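Local structure of monalysin (Pseudomonas entomophila, 4MKO) at residues A57-I65 and L75-T84. The protein forms beta-barrel pores in host cell membranes as a secreted, aerolysin-like toxin that contributes to intestinal damage and lethality in Drosophila. Sequence-based numbering, arbitrary orientation.
Sequences AYLQYVETI and LSYQLTKGHT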
loop_
_atom_site.group_PDB
_atom_site.type_symbol
_atom_site.label_atom_id
_atom_site.label_comp_id
_atom_site.label_asym_id
_atom_site.label_seq_id
_atom_site.Cartn_x
_atom_site.Cartn_y
_atom_site.Cartn_z
ATOM N N ALA A 57 -4.249 2.825 2.701
ATOM C CA ALA A 57 -4.733 1.496 2.309
ATOM C C ALA A 57 -5.867 1.739 1.367
ATOM O O ALA A 57 -6.686 2.624 1.628
ATOM C CB ALA A 57 -5.194 0.701 3.515
ATOM N N TYR A 58 -5.893 1.024 0.240
ATOM C CA TYR A 58 -6.991 1.263 -0.699
ATOM C C TYR A 58 -7.420 -0.012 -1.389
ATOM O O TYR A 58 -6.726 -1.028 -1.309
ATOM C CB TYR A 58 -6.678 2.395 -1.696
ATOM C CG TYR A 58 -5.645 2.031 -2.731
ATOM C CD1 TYR A 58 -4.284 2.158 -2.461
ATOM C CD2 TYR A 58 -6.023 1.614 -4.005
ATOM C CE1 TYR A 58 -3.327 1.849 -3.423
ATOM C CE2 TYR A 58 -5.072 1.302 -4.976
ATOM C CZ TYR A 58 -3.724 1.411 -4.672
ATOM O OH TYR A 58 -2.769 1.123 -5.600
ATOM N N LEU A 59 -8.553 0.054 -2.081
ATOM C CA LEU A 59 -9.098 -1.103 -2.785
ATOM C C LEU A 59 -8.712 -1.016 -4.254
ATOM O O LEU A 59 -9.061 -0.040 -4.941
ATOM C CB LEU A 59 -10.624 -1.115 -2.626
ATOM C CG LEU A 59 -11.166 -1.456 -1.232
ATOM C CD1 LEU A 59 -12.682 -1.387 -1.219
ATOM C CD2 LEU A 59 -10.693 -2.825 -0.779
ATOM N N GLN A 60 -7.953 -2.003 -4.731
ATOM C CA GLN A 60 -7.563 -1.988 -6.135
ATOM C C GLN A 60 -8.435 -2.959 -6.916
ATOM O O GLN A 60 -8.765 -4.041 -6.437
ATOM C CB GLN A 60 -6.068 -2.255 -6.330
ATOM C CG GLN A 60 -5.666 -3.719 -6.373
ATOM C CD GLN A 60 -4.209 -3.900 -6.738
ATOM O OE1 GLN A 60 -3.453 -2.933 -6.962
ATOM N NE2 GLN A 60 -3.768 -5.148 -6.734
ATOM N N TYR A 61 -8.818 -2.549 -8.107
ATOM C CA TYR A 61 -9.709 -3.318 -8.978
ATOM C C TYR A 61 -9.190 -4.726 -9.320
ATOM O O TYR A 61 -8.022 -4.880 -9.678
ATOM C CB TYR A 61 -9.936 -2.514 -10.256
ATOM C CG TYR A 61 -10.905 -3.159 -11.218
ATOM C CD1 TYR A 61 -12.280 -3.095 -11.004
ATOM C CD2 TYR A 61 -10.448 -3.843 -12.345
ATOM C CE1 TYR A 61 -13.179 -3.692 -11.893
ATOM C CE2 TYR A 61 -11.335 -4.440 -13.239
ATOM C CZ TYR A 61 -12.698 -4.365 -13.006
ATOM O OH TYR A 61 -13.578 -4.959 -13.876
ATOM N N VAL A 62 -10.064 -5.751 -9.209
ATOM C CA VAL A 62 -9.727 -7.120 -9.605
ATOM C C VAL A 62 -10.534 -7.467 -10.875
ATOM O O VAL A 62 -9.939 -7.745 -11.915
ATOM C CB VAL A 62 -9.919 -8.162 -8.466
ATOM C CG1 VAL A 62 -9.756 -9.597 -8.979
ATOM C CG2 VAL A 62 -8.959 -7.895 -7.317
ATOM N N GLU A 63 -11.874 -7.444 -10.790
ATOM C CA GLU A 63 -12.762 -7.748 -11.918
ATOM C C GLU A 63 -14.218 -7.427 -11.623
ATOM O O GLU A 63 -14.585 -7.112 -10.485
ATOM C CB GLU A 63 -12.607 -9.211 -12.390
ATOM C CG GLU A 63 -13.035 -10.261 -11.378
ATOM C CD GLU A 63 -13.078 -11.674 -11.930
ATOM O OE1 GLU A 63 -14.127 -12.341 -11.777
ATOM O OE2 GLU A 63 -12.055 -12.129 -12.489
ATOM N N THR A 64 -15.047 -7.500 -12.671
ATOM C CA THR A 64 -16.481 -7.265 -12.572
ATOM C C THR A 64 -17.149 -8.508 -13.157
ATOM O O THR A 64 -16.629 -9.085 -14.115
ATOM C CB THR A 64 -16.888 -5.997 -13.330
ATOM O OG1 THR A 64 -16.105 -4.896 -12.876
ATOM C CG2 THR A 64 -18.364 -5.676 -13.184
ATOM N N ILE A 65 -18.249 -8.947 -12.539
ATOM C CA ILE A 65 -18.981 -10.121 -13.020
ATOM C C ILE A 65 -20.483 -9.908 -12.867
ATOM O O ILE A 65 -20.926 -9.407 -11.825
ATOM C CB ILE A 65 -18.505 -11.440 -12.314
ATOM C CG1 ILE A 65 -19.133 -12.703 -12.961
ATOM C CG2 ILE A 65 -18.794 -11.425 -10.806
ATOM C CD1 ILE A 65 -18.295 -13.366 -13.975
ATOM N N LEU A 75 -17.080 -18.697 -8.421
ATOM C CA LEU A 75 -16.271 -17.805 -9.227
ATOM C C LEU A 75 -14.802 -17.884 -8.849
ATOM O O LEU A 75 -14.480 -17.765 -7.678
ATOM C CB LEU A 75 -16.787 -16.355 -9.070
ATOM C CG LEU A 75 -16.238 -15.348 -10.075
ATOM C CD1 LEU A 75 -16.903 -15.521 -11.451
ATOM C CD2 LEU A 75 -16.477 -13.949 -9.602
ATOM N N SER A 76 -13.919 -18.069 -9.844
ATOM C CA SER A 76 -12.463 -18.089 -9.667
ATOM C C SER A 76 -11.923 -16.767 -10.205
ATOM O O SER A 76 -12.317 -16.327 -11.291
ATOM C CB SER A 76 -11.829 -19.235 -10.454
ATOM O OG SER A 76 -11.977 -20.472 -9.782
ATOM N N TYR A 77 -11.014 -16.140 -9.463
ATOM C CA TYR A 77 -10.430 -14.859 -9.886
ATOM C C TYR A 77 -9.017 -14.798 -9.369
ATOM O O TYR A 77 -8.674 -15.522 -8.425
ATOM C CB TYR A 77 -11.265 -13.649 -9.398
ATOM C CG TYR A 77 -11.693 -13.753 -7.951
ATOM C CD1 TYR A 77 -10.871 -13.295 -6.923
ATOM C CD2 TYR A 77 -12.889 -14.379 -7.601
ATOM C CE1 TYR A 77 -11.249 -13.420 -5.584
ATOM C CE2 TYR A 77 -13.258 -14.542 -6.268
ATOM C CZ TYR A 77 -12.440 -14.056 -5.261
ATOM O OH TYR A 77 -12.829 -14.222 -3.951
ATOM N N GLN A 78 -8.198 -13.939 -9.969
ATOM C CA GLN A 78 -6.809 -13.832 -9.576
ATOM C C GLN A 78 -6.559 -12.716 -8.587
ATOM O O GLN A 78 -6.878 -11.562 -8.865
ATOM C CB GLN A 78 -5.903 -13.644 -10.815
ATOM C CG GLN A 78 -5.886 -14.830 -11.799
ATOM C CD GLN A 78 -5.466 -16.119 -11.141
ATOM O OE1 GLN A 78 -4.315 -16.283 -10.732
ATOM N NE2 GLN A 78 -6.414 -17.033 -10.962
ATOM N N LEU A 79 -5.977 -13.061 -7.444
ATOM C CA LEU A 79 -5.509 -12.072 -6.471
ATOM C C LEU A 79 -3.991 -12.125 -6.532
ATOM O O LEU A 79 -3.433 -12.986 -7.222
ATOM C CB LEU A 79 -6.017 -12.380 -5.051
ATOM C CG LEU A 79 -7.539 -12.355 -4.820
ATOM C CD1 LEU A 79 -7.859 -12.647 -3.360
ATOM C CD2 LEU A 79 -8.174 -11.011 -5.216
ATOM N N THR A 80 -3.305 -11.208 -5.845
ATOM C CA THR A 80 -1.843 -11.233 -5.812
ATOM C C THR A 80 -1.316 -11.104 -4.391
ATOM O O THR A 80 -2.019 -10.616 -3.491
ATOM C CB THR A 80 -1.232 -10.147 -6.727
ATOM O OG1 THR A 80 -1.565 -8.855 -6.213
ATOM C CG2 THR A 80 -1.664 -10.272 -8.194
ATOM N N LYS A 81 -0.062 -11.548 -4.189
ATOM C CA LYS A 81 0.674 -11.430 -2.945
ATOM C C LYS A 81 2.031 -10.787 -3.232
ATOM O O LYS A 81 2.507 -10.866 -4.362
ATOM C CB LYS A 81 0.796 -12.766 -2.191
ATOM C CG LYS A 81 1.471 -13.909 -2.942
ATOM C CD LYS A 81 1.084 -15.240 -2.285
ATOM C CE LYS A 81 1.505 -16.422 -3.123
ATOM N NZ LYS A 81 1.117 -17.713 -2.488
ATOM N N GLY A 82 2.608 -10.134 -2.217
ATOM C CA GLY A 82 3.874 -9.407 -2.338
ATOM C C GLY A 82 3.620 -7.997 -2.827
ATOM O O GLY A 82 2.504 -7.483 -2.687
ATOM N N HIS A 83 4.628 -7.361 -3.454
ATOM C CA HIS A 83 4.405 -6.018 -4.011
ATOM C C HIS A 83 3.301 -6.057 -5.078
ATOM O O HIS A 83 3.123 -7.082 -5.760
ATOM C CB HIS A 83 5.714 -5.430 -4.574
ATOM C CG HIS A 83 6.662 -4.989 -3.504
ATOM N ND1 HIS A 83 7.449 -5.899 -2.817
ATOM C CD2 HIS A 83 6.880 -3.753 -2.996
ATOM C CE1 HIS A 83 8.146 -5.182 -1.945
ATOM N NE2 HIS A 83 7.842 -3.886 -2.025
ATOM N N THR A 84 2.528 -4.960 -5.210
ATOM C CA THR A 84 1.439 -4.926 -6.196
ATOM C C THR A 84 1.964 -4.953 -7.632
ATOM O O THR A 84 3.086 -4.515 -7.881
ATOM C CB THR A 84 0.555 -3.687 -6.012
ATOM O OG1 THR A 84 1.315 -2.533 -6.391
ATOM C CG2 THR A 84 0.009 -3.562 -4.602
HETATM O O HOH W 1 -0.218 -0.283 -6.142
HETATM O O HOH W 2 -1.386 -6.660 -7.762
HETATM O O HOH W 3 -9.251 -12.374 -12.161
#
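V62 sits at the middle of the contact as a two-pronged bump: CG2 abuts CD2 of L79 at 3.8 Å, while CG1 presses against the backbone, 3.5 Å from O of Q78. Strand 57-65 runs nearly antiparallel to strand 75-81, at 171°, but no direct hydrogen bond joins them; they belong to separate sheets, facing each other through side chains. A classic beta bulge at V62 and E63, both opposite I140, turns these two consecutive side chains toward 75-84. With CG tucked between the backbone N and carbonyl carbon (chi1 65°) and the chain extended beyond, E63 reaches into the hollow between L75 and Y77. There OE2 lies 3.5 Å from CB of Y77, the carboxylate plane tilted 61° from the ring, and OE1 rests on CD2 of L75. A water donates to OE2 (2.8 Å) and accepts from N of Q78. The Y77 ring turns from strand 57-65, its OH hydrogen-bonded to OG1 of T130 and NE of R187. Beyond E63, I65 and L75 lie alongside each other, pointing opposite ways, CD1 to CD1 at 3.6 Å. Toward the other end, water takes over: one molecule links NE2 of Q60 to OG1 of T80, another the hydroxyls of Y58 and T84, the latter also capping N of F87. Small apolar contacts and water bridges alone thus tie what is probably the pore-forming region to the long strand here.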